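Local atomic coordinates of five-membered-cyclitol-phosphate synthase (Streptomyces citricolor, PDB entry 6K96), a protein that belongs to the myo-inositol-1-phosphate synthase family and binds nicotinamide-adenine-dinucleotide beside a Rossmann-type parallel sheet in a four-chain assembly. Residues 19-24 / 81-86; 149-154 / 173-178; 208-213 / 271-276; 220-225 / 253-258; 321-326 / 339-344. One frame throughout, in Å; residues are numbered along the deposited sequence.

Overall arrangement
Along the chain, contacts 1, 2, 3 and 5 close one after another, while contact 4 is nested inside the loop closed by contact 3. Contact 1 uses helix 14-31 of the Rossmann-type domain with its six-stranded parallel sheet; contact 2, its centre 29 Å away, joins strand 153-156 to the end of helix 166-174 and the loop leading into strand 179-180. Contacts 3 and 4 share the mixed sheet through strands 207-217 and 255-258 and both touch the third subunit. Contact 4 also borders the NAD pocket, its nearest atoms about 5 Å from contact 1, while contacts 1 and 3 meet the second subunit. Contact 5, centred 20 Å from the centre of contact 2, packs the C-terminal helix 338-353.

Contact 1: 19-24 / 81-86; sequences LFQGAE and NNYPLL
Helix 14-31, which follows the first strand of the parallel sheet, offers the side-chain amide of Q21 to P84 and L86 of the loop 81-86. OE1 of Q21 accepts the backbone N of L86 at 3.0 Å with an N-H...O angle of 158°, the donor lying outside the carbonyl plane. NE2 of Q21 donates to P84 O over 2.9 Å, a more bent bond at 134°. With CG beside the backbone N (chi1 -66°) and the chain extended beyond it, the amide spans from the helix to the loop, and bonds at both ends limit its rotation; NE2 also reaches S17 OG one turn earlier. This pins the long connection after helix 72-75 to the first helix of the Rossmann-type fold. NE2 of Q21 lies in the plane of the Y83 ring, at its edge, 3.8 Å from CD2, while Y83 OH is hydrogen-bonded to S294 OG. L86 places CD1 4.1 Å from Q21 CB, and A278 of the second subunit packs on the same leucine.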
# COMPACT_ATOMS: atom_id res chain seq x y z
N LEU B 19 -25.25 -9.00 -14.31
CA LEU B 19 -26.52 -9.49 -13.73
C LEU B 19 -26.89 -10.85 -14.32
O LEU B 19 -27.41 -11.71 -13.57
CB LEU B 19 -27.63 -8.48 -14.00
CG LEU B 19 -28.93 -8.80 -13.28
CD1 LEU B 19 -28.80 -8.47 -11.82
CD2 LEU B 19 -30.07 -8.04 -13.89
N PHE B 20 -26.74 -10.98 -15.63
CA PHE B 20 -27.15 -12.16 -16.43
C PHE B 20 -26.22 -13.32 -16.09
O PHE B 20 -26.72 -14.34 -15.64
CB PHE B 20 -27.08 -11.89 -17.92
CG PHE B 20 -27.51 -13.06 -18.77
CD1 PHE B 20 -28.75 -13.66 -18.56
CD2 PHE B 20 -26.68 -13.55 -19.76
CE1 PHE B 20 -29.17 -14.71 -19.36
CE2 PHE B 20 -27.11 -14.58 -20.57
CZ PHE B 20 -28.36 -15.15 -20.38
N GLN B 21 -24.92 -13.16 -16.30
CA GLN B 21 -23.91 -14.17 -15.91
C GLN B 21 -24.02 -14.43 -14.40
O GLN B 21 -23.90 -15.59 -14.01
CB GLN B 21 -22.50 -13.70 -16.22
CG GLN B 21 -22.26 -13.56 -17.70
CD GLN B 21 -20.79 -13.54 -18.00
OE1 GLN B 21 -20.15 -14.60 -17.96
NE2 GLN B 21 -20.26 -12.36 -18.30
N GLY B 22 -24.18 -13.40 -13.58
CA GLY B 22 -24.27 -13.63 -12.13
C GLY B 22 -25.38 -14.60 -11.82
O GLY B 22 -25.10 -15.62 -11.25
N ALA B 23 -26.60 -14.32 -12.26
CA ALA B 23 -27.80 -15.14 -12.02
C ALA B 23 -27.55 -16.59 -12.42
O ALA B 23 -28.07 -17.44 -11.70
CB ALA B 23 -28.99 -14.59 -12.76
N GLU B 24 -26.82 -16.87 -13.50
CA GLU B 24 -26.54 -18.28 -13.95
C GLU B 24 -25.38 -18.88 -13.16
O GLU B 24 -25.31 -20.13 -13.15
CB GLU B 24 -26.20 -18.41 -15.43
CG GLU B 24 -27.36 -18.91 -16.29
CD GLU B 24 -27.68 -20.41 -16.30
OE1 GLU B 24 -26.78 -21.22 -16.55
OE2 GLU B 24 -28.83 -20.77 -16.05
N ASN B 81 -18.43 -4.30 -24.03
CA ASN B 81 -18.66 -4.95 -22.70
C ASN B 81 -17.42 -5.78 -22.34
O ASN B 81 -16.95 -6.55 -23.20
CB ASN B 81 -19.89 -5.86 -22.61
CG ASN B 81 -21.20 -5.10 -22.66
OD1 ASN B 81 -21.20 -3.88 -22.85
ND2 ASN B 81 -22.32 -5.81 -22.55
N ASN B 82 -16.89 -5.57 -21.14
CA ASN B 82 -15.59 -6.15 -20.72
C ASN B 82 -15.72 -6.55 -19.24
O ASN B 82 -14.72 -6.62 -18.58
CB ASN B 82 -14.45 -5.20 -21.06
CG ASN B 82 -14.54 -3.90 -20.30
OD1 ASN B 82 -15.31 -3.82 -19.33
ND2 ASN B 82 -13.72 -2.92 -20.69
N TYR B 83 -16.93 -6.77 -18.75
CA TYR B 83 -17.12 -7.62 -17.55
C TYR B 83 -16.55 -8.98 -17.91
O TYR B 83 -16.57 -9.38 -19.08
CB TYR B 83 -18.59 -7.73 -17.16
CG TYR B 83 -18.86 -8.38 -15.82
CD1 TYR B 83 -18.68 -7.67 -14.66
CD2 TYR B 83 -19.34 -9.68 -15.72
CE1 TYR B 83 -18.92 -8.25 -13.42
CE2 TYR B 83 -19.64 -10.25 -14.50
CZ TYR B 83 -19.40 -9.54 -13.34
OH TYR B 83 -19.69 -10.06 -12.12
N PRO B 84 -15.92 -9.71 -16.96
CA PRO B 84 -15.38 -11.05 -17.25
C PRO B 84 -16.45 -12.06 -17.71
O PRO B 84 -17.57 -11.95 -17.37
CB PRO B 84 -14.79 -11.51 -15.90
CG PRO B 84 -14.48 -10.23 -15.20
CD PRO B 84 -15.62 -9.28 -15.59
N LEU B 85 -16.02 -13.05 -18.50
CA LEU B 85 -16.66 -14.38 -18.66
C LEU B 85 -16.49 -15.15 -17.35
O LEU B 85 -15.35 -15.27 -16.91
CB LEU B 85 -16.00 -15.15 -19.81
CG LEU B 85 -16.64 -14.91 -21.17
CD1 LEU B 85 -16.15 -13.58 -21.75
CD2 LEU B 85 -16.35 -16.09 -22.12
N LEU B 86 -17.60 -15.61 -16.77
CA LEU B 86 -17.57 -16.25 -15.45
C LEU B 86 -17.44 -17.77 -15.60
O LEU B 86 -17.26 -18.44 -14.56
CB LEU B 86 -18.84 -15.89 -14.66
CG LEU B 86 -18.92 -14.48 -14.08
CD1 LEU B 86 -20.04 -14.44 -13.06
CD2 LEU B 86 -17.62 -14.01 -13.45

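Contact 2: 149-154 / 173-178; sequences EAKVAF and EKAGVP
V177 and P178 lie against the backbone of K151 to F154, and these two, with K151, contribute most of the buried surface. The two V177 methyls meet different residues of the facing segment: CG1, anti to the backbone N (chi1 175°), is 3.6 Å from V152 O, and CG2 is 3.9 Å from K151 CA. P178 applies its ring to A153, with CD 3.5 Å and CG 3.6 Å from A153 CB. Its carbonyl then takes up the backbone N of F154, P178 O lying 3.1 Å from F154 N at an N-H...O angle of 162°; A153 CA adds a CH...O contact to P178 O at 3.3 Å. K151, whose aliphatic chain passes near A175, is the first residue beyond helix 137-149 to leave helical angles (phi 67°) and completes a Schellman motif; G176 does the same after helix 166-174. The contact belongs to a beta-alpha-beta unit: parallel strands 153-156 and 179-180 are joined through helix 166-174, while A310 and R311 of helix 292-313 pack on P178.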
# COMPACT_ATOMS: atom_id res chain seq x y z
N GLU B 149 -46.78 3.85 -19.33
CA GLU B 149 -47.90 3.68 -20.30
C GLU B 149 -48.33 2.22 -20.36
O GLU B 149 -49.54 1.97 -20.39
CB GLU B 149 -47.47 4.20 -21.68
CG GLU B 149 -48.58 4.20 -22.72
CD GLU B 149 -48.31 5.04 -23.97
OE1 GLU B 149 -47.73 6.16 -23.86
OE2 GLU B 149 -48.67 4.58 -25.07
N ALA B 150 -47.35 1.31 -20.32
CA ALA B 150 -47.52 -0.17 -20.42
C ALA B 150 -47.65 -0.85 -19.05
O ALA B 150 -47.68 -2.11 -19.01
CB ALA B 150 -46.33 -0.75 -21.17
N LYS B 151 -47.70 -0.06 -17.96
CA LYS B 151 -47.94 -0.50 -16.55
C LYS B 151 -46.75 -1.35 -16.04
O LYS B 151 -46.97 -2.21 -15.18
CB LYS B 151 -49.26 -1.27 -16.43
CG LYS B 151 -50.51 -0.54 -16.95
CD LYS B 151 -51.13 0.42 -15.95
CE LYS B 151 -51.99 1.49 -16.60
NZ LYS B 151 -51.22 2.74 -16.82
N VAL B 152 -45.54 -1.10 -16.53
CA VAL B 152 -44.34 -1.89 -16.12
C VAL B 152 -43.50 -1.08 -15.10
O VAL B 152 -43.24 0.13 -15.32
CB VAL B 152 -43.57 -2.29 -17.39
CG1 VAL B 152 -42.15 -2.76 -17.06
CG2 VAL B 152 -44.31 -3.35 -18.19
N ALA B 153 -43.13 -1.69 -13.97
CA ALA B 153 -42.28 -1.08 -12.91
C ALA B 153 -40.98 -0.53 -13.54
O ALA B 153 -40.43 -1.18 -14.46
CB ALA B 153 -41.99 -2.09 -11.80
N PHE B 154 -40.48 0.60 -13.05
CA PHE B 154 -39.25 1.25 -13.56
C PHE B 154 -38.17 1.34 -12.48
O PHE B 154 -38.45 1.85 -11.37
CB PHE B 154 -39.55 2.69 -13.98
CG PHE B 154 -38.48 3.29 -14.86
CD1 PHE B 154 -38.34 2.88 -16.17
CD2 PHE B 154 -37.67 4.30 -14.38
CE1 PHE B 154 -37.41 3.48 -17.00
CE2 PHE B 154 -36.70 4.87 -15.20
CZ PHE B 154 -36.57 4.47 -16.51
N GLU B 173 -47.35 6.39 -8.71
CA GLU B 173 -48.02 6.08 -7.40
C GLU B 173 -49.48 5.69 -7.68
O GLU B 173 -49.87 4.57 -7.29
CB GLU B 173 -48.10 7.29 -6.45
CG GLU B 173 -46.95 7.48 -5.45
CD GLU B 173 -47.00 8.78 -4.63
OE1 GLU B 173 -48.12 9.36 -4.48
OE2 GLU B 173 -45.93 9.25 -4.14
N LYS B 174 -50.22 6.58 -8.37
CA LYS B 174 -51.69 6.51 -8.60
C LYS B 174 -52.03 5.35 -9.56
O LYS B 174 -53.14 4.82 -9.45
CB LYS B 174 -52.22 7.87 -9.11
CG LYS B 174 -53.44 7.81 -10.00
CD LYS B 174 -54.36 9.03 -9.91
CE LYS B 174 -55.66 8.84 -10.67
NZ LYS B 174 -56.14 10.10 -11.29
N ALA B 175 -51.12 4.95 -10.44
CA ALA B 175 -51.33 3.89 -11.46
C ALA B 175 -51.07 2.48 -10.89
O ALA B 175 -51.14 1.53 -11.69
CB ALA B 175 -50.45 4.16 -12.65
N GLY B 176 -50.78 2.37 -9.59
CA GLY B 176 -50.36 1.11 -8.93
C GLY B 176 -49.04 0.55 -9.45
O GLY B 176 -48.88 -0.66 -9.41
N VAL B 177 -48.12 1.40 -9.92
CA VAL B 177 -46.86 0.96 -10.59
C VAL B 177 -45.70 1.45 -9.74
O VAL B 177 -45.67 2.63 -9.36
CB VAL B 177 -46.75 1.47 -12.05
CG1 VAL B 177 -45.42 1.11 -12.68
CG2 VAL B 177 -47.87 0.97 -12.93
N PRO B 178 -44.71 0.55 -9.44
CA PRO B 178 -43.53 0.93 -8.67
C PRO B 178 -42.58 1.75 -9.55
O PRO B 178 -42.39 1.43 -10.71
CB PRO B 178 -42.87 -0.39 -8.25
CG PRO B 178 -43.79 -1.49 -8.74
CD PRO B 178 -44.66 -0.87 -9.81

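Contact 3: 208-213 / 271-276; sequences LASSYQ and NIEGLG
N271 and Y212 form a hydrogen-bonded pair between antiparallel strands 265-275 and 207-217 of the mixed sheet, whose pairing is interrupted by a classic beta bulge. CB of N271 stands over one face of the Y212 ring, 3.5 Å from its centroid and 21° off the normal, a CH-pi contact. Next, CG, anti to the backbone N (chi1 -174°), is 3.9 Å from Y212 CE2. At the tip, OD1 is likewise 3.9 Å from Y212 CE2, whereas ND2 donates to E273 OE2 at 3.1 Å and has a further bond to D285 OD1. E273 OE1 in turn pairs with S283 OG. On this side of the sheet the third subunit approaches, its L216 packing on Y212 and its K287 on N271. At the bulge, A209 and S210 stand opposite the single E273: E273 O accepts A209 N at 2.9 Å and, weakly, S210 N at 3.4 Å. On the other face of the sheet, L208 crosses I272 at about a right angle, CD1 of L208 3.7 Å from CG2 of I272.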
# COMPACT_ATOMS: atom_id res chain seq x y z
N LEU B 208 -8.02 16.19 11.38
CA LEU B 208 -7.65 15.95 9.96
C LEU B 208 -6.65 17.04 9.54
O LEU B 208 -6.84 18.19 9.89
CB LEU B 208 -8.93 15.95 9.15
CG LEU B 208 -8.89 15.40 7.73
CD1 LEU B 208 -8.21 14.03 7.62
CD2 LEU B 208 -10.32 15.31 7.22
N ALA B 209 -5.52 16.64 9.03
CA ALA B 209 -4.60 17.53 8.29
C ALA B 209 -5.03 17.52 6.82
O ALA B 209 -5.02 18.60 6.23
CB ALA B 209 -3.16 17.10 8.40
N SER B 210 -5.34 16.36 6.25
CA SER B 210 -5.46 16.25 4.78
C SER B 210 -5.87 14.86 4.40
O SER B 210 -5.59 13.90 5.21
CB SER B 210 -4.18 16.61 4.08
OG SER B 210 -3.25 15.55 4.03
N SER B 211 -6.52 14.74 3.24
CA SER B 211 -6.91 13.43 2.67
C SER B 211 -7.06 13.56 1.15
O SER B 211 -7.23 14.63 0.72
CB SER B 211 -8.12 12.80 3.38
OG SER B 211 -8.49 11.54 2.82
N TYR B 212 -6.81 12.51 0.40
CA TYR B 212 -7.18 12.41 -1.02
C TYR B 212 -7.75 11.02 -1.27
O TYR B 212 -7.42 10.05 -0.56
CB TYR B 212 -6.06 12.77 -2.01
CG TYR B 212 -4.73 12.07 -1.85
CD1 TYR B 212 -4.54 10.83 -2.42
CD2 TYR B 212 -3.68 12.63 -1.14
CE1 TYR B 212 -3.35 10.13 -2.28
CE2 TYR B 212 -2.49 11.94 -0.97
CZ TYR B 212 -2.32 10.69 -1.55
OH TYR B 212 -1.17 9.97 -1.41
N GLN B 213 -8.58 10.98 -2.29
CA GLN B 213 -9.21 9.79 -2.87
C GLN B 213 -8.98 9.91 -4.37
O GLN B 213 -9.30 10.96 -4.88
CB GLN B 213 -10.70 9.84 -2.52
CG GLN B 213 -11.58 8.94 -3.37
CD GLN B 213 -13.04 8.94 -2.98
OE1 GLN B 213 -13.87 8.46 -3.77
NE2 GLN B 213 -13.37 9.42 -1.78
N ASN B 271 -5.56 8.33 0.99
CA ASN B 271 -4.58 8.83 1.98
C ASN B 271 -5.36 9.65 2.99
O ASN B 271 -6.21 10.45 2.55
CB ASN B 271 -3.49 9.70 1.38
CG ASN B 271 -2.45 10.05 2.43
OD1 ASN B 271 -2.37 11.18 2.88
ND2 ASN B 271 -1.74 9.04 2.89
N ILE B 272 -5.13 9.41 4.27
CA ILE B 272 -5.65 10.24 5.38
C ILE B 272 -4.50 10.54 6.30
O ILE B 272 -3.77 9.64 6.58
CB ILE B 272 -6.81 9.59 6.15
CG1 ILE B 272 -8.00 9.28 5.25
CG2 ILE B 272 -7.15 10.46 7.35
CD1 ILE B 272 -8.80 8.14 5.74
N GLU B 273 -4.34 11.81 6.66
CA GLU B 273 -3.23 12.32 7.48
C GLU B 273 -3.88 13.00 8.65
O GLU B 273 -4.31 14.11 8.51
CB GLU B 273 -2.33 13.28 6.69
CG GLU B 273 -1.55 12.61 5.57
CD GLU B 273 -0.55 11.52 6.00
OE1 GLU B 273 -0.03 11.54 7.17
OE2 GLU B 273 -0.29 10.61 5.14
N GLY B 274 -3.95 12.31 9.79
CA GLY B 274 -4.52 12.88 11.03
C GLY B 274 -3.45 13.46 11.90
O GLY B 274 -2.27 13.26 11.65
N LEU B 275 -3.87 14.14 12.94
CA LEU B 275 -2.93 14.59 13.99
C LEU B 275 -3.58 14.15 15.31
O LEU B 275 -4.83 14.23 15.45
CB LEU B 275 -2.66 16.10 13.95
CG LEU B 275 -2.25 16.68 12.59
CD1 LEU B 275 -2.48 18.20 12.51
CD2 LEU B 275 -0.79 16.36 12.26
N GLY B 276 -2.76 13.61 16.20
CA GLY B 276 -3.29 13.11 17.47
C GLY B 276 -2.66 13.90 18.57
O GLY B 276 -2.28 15.05 18.30

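Contact 4: 220-225 / 253-258; sequences EDFRNL and IPSAGY. With NAD (nicotinamide-adenine-dinucleotide), chain G.
Helix 220-225 borders the NAD pocket, and from it F222 and R223 reach S255, G257 and Y258. E220 and D221 look to the nucleotide: O2D of NAD donates to D221 OD1 at 2.6 Å, and E220 CB is 3.5 Å from NAD O1A. K67, D62 and T134 are among the other residues hydrogen-bonded to NAD. F222, with CG anti to the backbone N (chi1 -173°), points into the corner made by 253-258, where CE1 of F222 is 3.2 Å from G257 O and CZ of F222 is 3.4 Å from S255 OG; the phenyl tip thus has a backbone oxygen and a serine hydroxyl among its neighbours. The chain turns corners at P254 and A256, between strand 250-253 and the end of strand 255-258, both of which pair with 207-217 in the mixed sheet. F222 and Y258 pass side by side, pointing opposite ways, CD1 of F222 lying in the plane of the tyrosine ring, at its edge, 4.0 Å from CD1 of Y258. R223 instead approaches a ring face in an off-centre cation-pi contact: CZ of R223 is 4.0 Å from the Y258 centroid, 30° off the normal, with the guanidinium inclined 42° to the ring. NH2 of R223 comes within 3.1 Å of Y258 CE2. The helix start also holds a bond from F222 N to N219 OD1.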
# COMPACT_ATOMS: atom_id res chain seq x y z
N GLU B 220 -16.64 1.57 -20.33
CA GLU B 220 -17.42 2.64 -20.99
C GLU B 220 -17.98 3.54 -19.89
O GLU B 220 -17.91 4.78 -20.10
CB GLU B 220 -18.42 2.02 -21.96
CG GLU B 220 -18.42 2.66 -23.35
CD GLU B 220 -17.08 2.85 -24.08
OE1 GLU B 220 -16.24 1.91 -24.05
OE2 GLU B 220 -16.89 3.97 -24.69
N ASP B 221 -18.44 3.03 -18.74
CA ASP B 221 -19.03 3.91 -17.70
C ASP B 221 -17.97 4.95 -17.33
O ASP B 221 -18.25 6.20 -17.39
CB ASP B 221 -19.62 3.18 -16.48
CG ASP B 221 -20.21 4.06 -15.36
OD1 ASP B 221 -20.99 4.97 -15.72
OD2 ASP B 221 -19.90 3.87 -14.13
N PHE B 222 -16.77 4.48 -17.01
CA PHE B 222 -15.71 5.37 -16.49
C PHE B 222 -15.29 6.38 -17.57
O PHE B 222 -15.08 7.55 -17.24
CB PHE B 222 -14.58 4.49 -15.95
CG PHE B 222 -13.49 5.23 -15.23
CD1 PHE B 222 -12.46 5.78 -15.93
CD2 PHE B 222 -13.53 5.39 -13.87
CE1 PHE B 222 -11.46 6.50 -15.30
CE2 PHE B 222 -12.51 6.07 -13.23
CZ PHE B 222 -11.51 6.66 -13.95
N ARG B 223 -15.13 5.90 -18.80
CA ARG B 223 -14.87 6.70 -20.04
C ARG B 223 -15.95 7.79 -20.24
O ARG B 223 -15.59 8.96 -20.50
CB ARG B 223 -14.78 5.76 -21.24
CG ARG B 223 -13.64 6.11 -22.20
CD ARG B 223 -13.79 5.78 -23.68
NE ARG B 223 -12.67 4.89 -24.00
CZ ARG B 223 -11.38 5.25 -24.07
NH1 ARG B 223 -11.00 6.51 -23.87
NH2 ARG B 223 -10.44 4.36 -24.37
N ASN B 224 -17.24 7.45 -20.06
CA ASN B 224 -18.36 8.43 -20.09
C ASN B 224 -18.18 9.46 -18.97
O ASN B 224 -18.15 10.67 -19.27
CB ASN B 224 -19.73 7.76 -19.95
CG ASN B 224 -20.87 8.76 -20.01
OD1 ASN B 224 -20.99 9.52 -20.99
ND2 ASN B 224 -21.75 8.73 -19.00
N LEU B 225 -18.07 9.05 -17.70
CA LEU B 225 -18.04 10.04 -16.59
C LEU B 225 -16.97 11.13 -16.88
O LEU B 225 -17.33 12.33 -16.77
CB LEU B 225 -17.80 9.34 -15.25
CG LEU B 225 -19.02 8.73 -14.52
CD1 LEU B 225 -20.37 9.03 -15.18
CD2 LEU B 225 -18.84 7.22 -14.34
N ILE B 253 -10.35 13.15 -6.50
CA ILE B 253 -10.25 12.99 -7.98
C ILE B 253 -11.06 11.76 -8.42
O ILE B 253 -10.52 10.64 -8.49
CB ILE B 253 -8.77 12.86 -8.37
CG1 ILE B 253 -7.88 13.90 -7.68
CG2 ILE B 253 -8.65 12.89 -9.89
CD1 ILE B 253 -7.14 13.43 -6.45
N PRO B 254 -12.37 11.89 -8.78
CA PRO B 254 -13.20 10.75 -9.17
C PRO B 254 -12.77 10.12 -10.50
O PRO B 254 -13.25 9.07 -10.79
CB PRO B 254 -14.60 11.35 -9.40
CG PRO B 254 -14.30 12.76 -9.83
CD PRO B 254 -13.12 13.15 -8.95
N SER B 255 -11.90 10.78 -11.27
CA SER B 255 -11.39 10.23 -12.54
C SER B 255 -9.90 10.52 -12.71
O SER B 255 -9.54 11.25 -13.68
CB SER B 255 -12.19 10.70 -13.70
OG SER B 255 -11.91 9.89 -14.82
N ALA B 256 -9.04 9.93 -11.86
CA ALA B 256 -7.56 10.12 -11.91
C ALA B 256 -7.04 9.70 -13.29
O ALA B 256 -5.96 10.19 -13.71
CB ALA B 256 -6.82 9.39 -10.84
N GLY B 257 -7.76 8.83 -14.00
CA GLY B 257 -7.18 8.26 -15.22
C GLY B 257 -7.80 6.95 -15.62
O GLY B 257 -8.29 6.19 -14.75
N TYR B 258 -7.78 6.74 -16.92
CA TYR B 258 -8.46 5.63 -17.60
C TYR B 258 -7.36 4.64 -17.99
O TYR B 258 -6.46 5.00 -18.78
CB TYR B 258 -9.25 6.12 -18.80
CG TYR B 258 -9.79 5.01 -19.64
CD1 TYR B 258 -10.99 4.41 -19.34
CD2 TYR B 258 -9.10 4.56 -20.75
CE1 TYR B 258 -11.52 3.42 -20.15
CE2 TYR B 258 -9.58 3.53 -21.54
CZ TYR B 258 -10.78 2.94 -21.23
OH TYR B 258 -11.26 1.92 -22.01
PA NAD G . -22.31 0.61 -19.94
O1A NAD G . -21.64 1.75 -20.59
O2A NAD G . -21.52 -0.67 -19.87
O5B NAD G . -23.77 0.31 -20.46
C5B NAD G . -24.36 1.38 -21.24
C4B NAD G . -25.19 0.78 -22.35
O4B NAD G . -26.23 1.69 -22.83
C3B NAD G . -24.36 0.42 -23.59
O3B NAD G . -24.78 -0.86 -24.05
C2B NAD G . -24.79 1.50 -24.57
O2B NAD G . -24.40 1.01 -25.82
C1B NAD G . -26.28 1.55 -24.24
N9A NAD G . -27.06 2.65 -24.77
C8A NAD G . -26.55 3.90 -25.03
N7A NAD G . -27.47 4.76 -25.41
C5A NAD G . -28.66 4.05 -25.36
C6A NAD G . -29.99 4.44 -25.65
N6A NAD G . -30.32 5.67 -26.01
N1A NAD G . -30.97 3.51 -25.47
C2A NAD G . -30.59 2.27 -25.09
N3A NAD G . -29.38 1.80 -24.81
C4A NAD G . -28.43 2.75 -24.96
O3 NAD G . -22.66 1.06 -18.45
PN NAD G . -22.73 0.18 -17.11
O1N NAD G . -23.64 -0.96 -17.36
O2N NAD G . -21.29 0.03 -16.71
O5D NAD G . -23.47 1.22 -16.12
C5D NAD G . -24.83 1.67 -16.51
C4D NAD G . -25.21 2.87 -15.69
O4D NAD G . -25.29 2.55 -14.28
C3D NAD G . -24.20 4.02 -15.82
O3D NAD G . -24.94 5.22 -15.82
C2D NAD G . -23.46 3.97 -14.49
O2D NAD G . -22.95 5.20 -14.00
C1D NAD G . -24.58 3.55 -13.54
N1N NAD G . -24.00 3.07 -12.25
C2N NAD G . -22.96 2.08 -12.29
C3N NAD G . -22.26 1.73 -11.15
C7N NAD G . -21.20 0.64 -11.26
O7N NAD G . -21.08 0.02 -12.31
N7N NAD G . -20.42 0.42 -10.20
C4N NAD G . -22.57 2.40 -9.97
C5N NAD G . -23.69 3.22 -9.91
C6N NAD G . -24.34 3.61 -11.07

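Contact 5: 321-326 / 339-344; sequences AAVKVL and EDVAEA
A bond of 2.7 Å from E343 N to E339 O, within helix 338-353, holds the turn that brings V341 and A344 against A321 and V323. No hydrogen bond joins the two segments, and the contact is apolar packing. V341 has the largest buried area here, with its two methyls divided between neighbours: CG1, anti to the backbone N (chi1 175°), is 4.0 Å from A321 CA, and CG2 is 3.8 Å from V323 CB. One turn on, A344 sets its CB 3.5 Å from A321 N, an amide that is itself hydrogen-bonded to S319 OG, and 4.1 Å from A321 CB. The backbones come close here, the CA atoms of A321 and V341 being 4.5 Å apart. At the exposed side, K324 runs past with CG 4.3 Å from V341 CG1, and its NZ makes a weak hydrogen bond to S338 OG. Behind the 321-326 segment, L303 of helix 292-313 packs on A322, V325 and L326, so this segment lies between helices 292-313 and 338-353.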
# COMPACT_ATOMS: atom_id res chain seq x y z
N ALA B 321 -37.84 0.21 1.02
CA ALA B 321 -36.86 -0.88 1.07
C ALA B 321 -35.69 -0.56 0.15
O ALA B 321 -34.69 -1.25 0.20
CB ALA B 321 -37.48 -2.19 0.64
N ALA B 322 -35.83 0.39 -0.77
CA ALA B 322 -34.81 0.66 -1.81
C ALA B 322 -33.79 1.66 -1.28
O ALA B 322 -32.80 1.90 -1.98
CB ALA B 322 -35.45 1.18 -3.05
N VAL B 323 -34.00 2.22 -0.10
CA VAL B 323 -33.30 3.47 0.30
C VAL B 323 -31.80 3.20 0.48
O VAL B 323 -30.95 3.97 -0.04
CB VAL B 323 -33.99 4.13 1.51
CG1 VAL B 323 -33.17 5.23 2.15
CG2 VAL B 323 -35.35 4.66 1.13
N LYS B 324 -31.43 2.14 1.17
CA LYS B 324 -30.00 1.97 1.53
C LYS B 324 -29.15 1.74 0.28
O LYS B 324 -27.92 1.97 0.39
CB LYS B 324 -29.82 0.86 2.56
CG LYS B 324 -30.24 1.26 3.96
CD LYS B 324 -29.48 0.57 5.09
CE LYS B 324 -29.66 1.32 6.41
NZ LYS B 324 -29.47 0.47 7.61
N VAL B 325 -29.74 1.33 -0.86
CA VAL B 325 -28.92 1.00 -2.06
C VAL B 325 -29.04 2.09 -3.14
O VAL B 325 -28.63 1.81 -4.30
CB VAL B 325 -29.27 -0.40 -2.59
CG1 VAL B 325 -28.97 -1.47 -1.56
CG2 VAL B 325 -30.70 -0.50 -3.05
N LEU B 326 -29.49 3.30 -2.78
CA LEU B 326 -29.69 4.43 -3.73
C LEU B 326 -28.95 5.64 -3.19
O LEU B 326 -29.01 5.86 -1.95
CB LEU B 326 -31.18 4.74 -3.87
CG LEU B 326 -31.99 3.81 -4.75
CD1 LEU B 326 -33.46 4.17 -4.71
CD2 LEU B 326 -31.51 3.79 -6.18
N GLU B 339 -35.16 1.65 10.25
CA GLU B 339 -36.44 0.97 10.56
C GLU B 339 -37.43 1.24 9.43
O GLU B 339 -38.13 0.29 9.06
CB GLU B 339 -36.94 1.37 11.95
CG GLU B 339 -36.47 0.39 13.01
CD GLU B 339 -36.57 0.91 14.44
OE1 GLU B 339 -36.41 2.15 14.59
OE2 GLU B 339 -36.80 0.09 15.39
N ASP B 340 -37.47 2.45 8.87
CA ASP B 340 -38.30 2.75 7.67
C ASP B 340 -37.99 1.70 6.60
O ASP B 340 -38.94 1.17 5.96
CB ASP B 340 -38.12 4.20 7.21
CG ASP B 340 -38.87 5.22 8.07
OD1 ASP B 340 -39.97 4.89 8.60
OD2 ASP B 340 -38.33 6.31 8.25
N VAL B 341 -36.72 1.34 6.47
CA VAL B 341 -36.25 0.47 5.36
C VAL B 341 -36.66 -0.96 5.72
O VAL B 341 -37.40 -1.59 4.94
CB VAL B 341 -34.75 0.63 5.11
CG1 VAL B 341 -34.23 -0.35 4.06
CG2 VAL B 341 -34.41 2.07 4.71
N ALA B 342 -36.29 -1.41 6.91
CA ALA B 342 -36.68 -2.71 7.51
C ALA B 342 -38.21 -2.94 7.48
O ALA B 342 -38.62 -4.01 7.02
CB ALA B 342 -36.12 -2.77 8.91
N GLU B 343 -39.02 -1.97 7.93
CA GLU B 343 -40.51 -2.02 7.97
C GLU B 343 -41.04 -2.36 6.57
O GLU B 343 -41.85 -3.29 6.44
CB GLU B 343 -41.06 -0.67 8.45
CG GLU B 343 -42.53 -0.67 8.87
CD GLU B 343 -43.08 0.64 9.43
OE1 GLU B 343 -43.76 0.61 10.52
OE2 GLU B 343 -42.86 1.71 8.78
N ALA B 344 -40.53 -1.68 5.55
CA ALA B 344 -40.86 -1.88 4.12
C ALA B 344 -40.44 -3.29 3.64
O ALA B 344 -41.22 -3.89 2.92
CB ALA B 344 -40.23 -0.76 3.33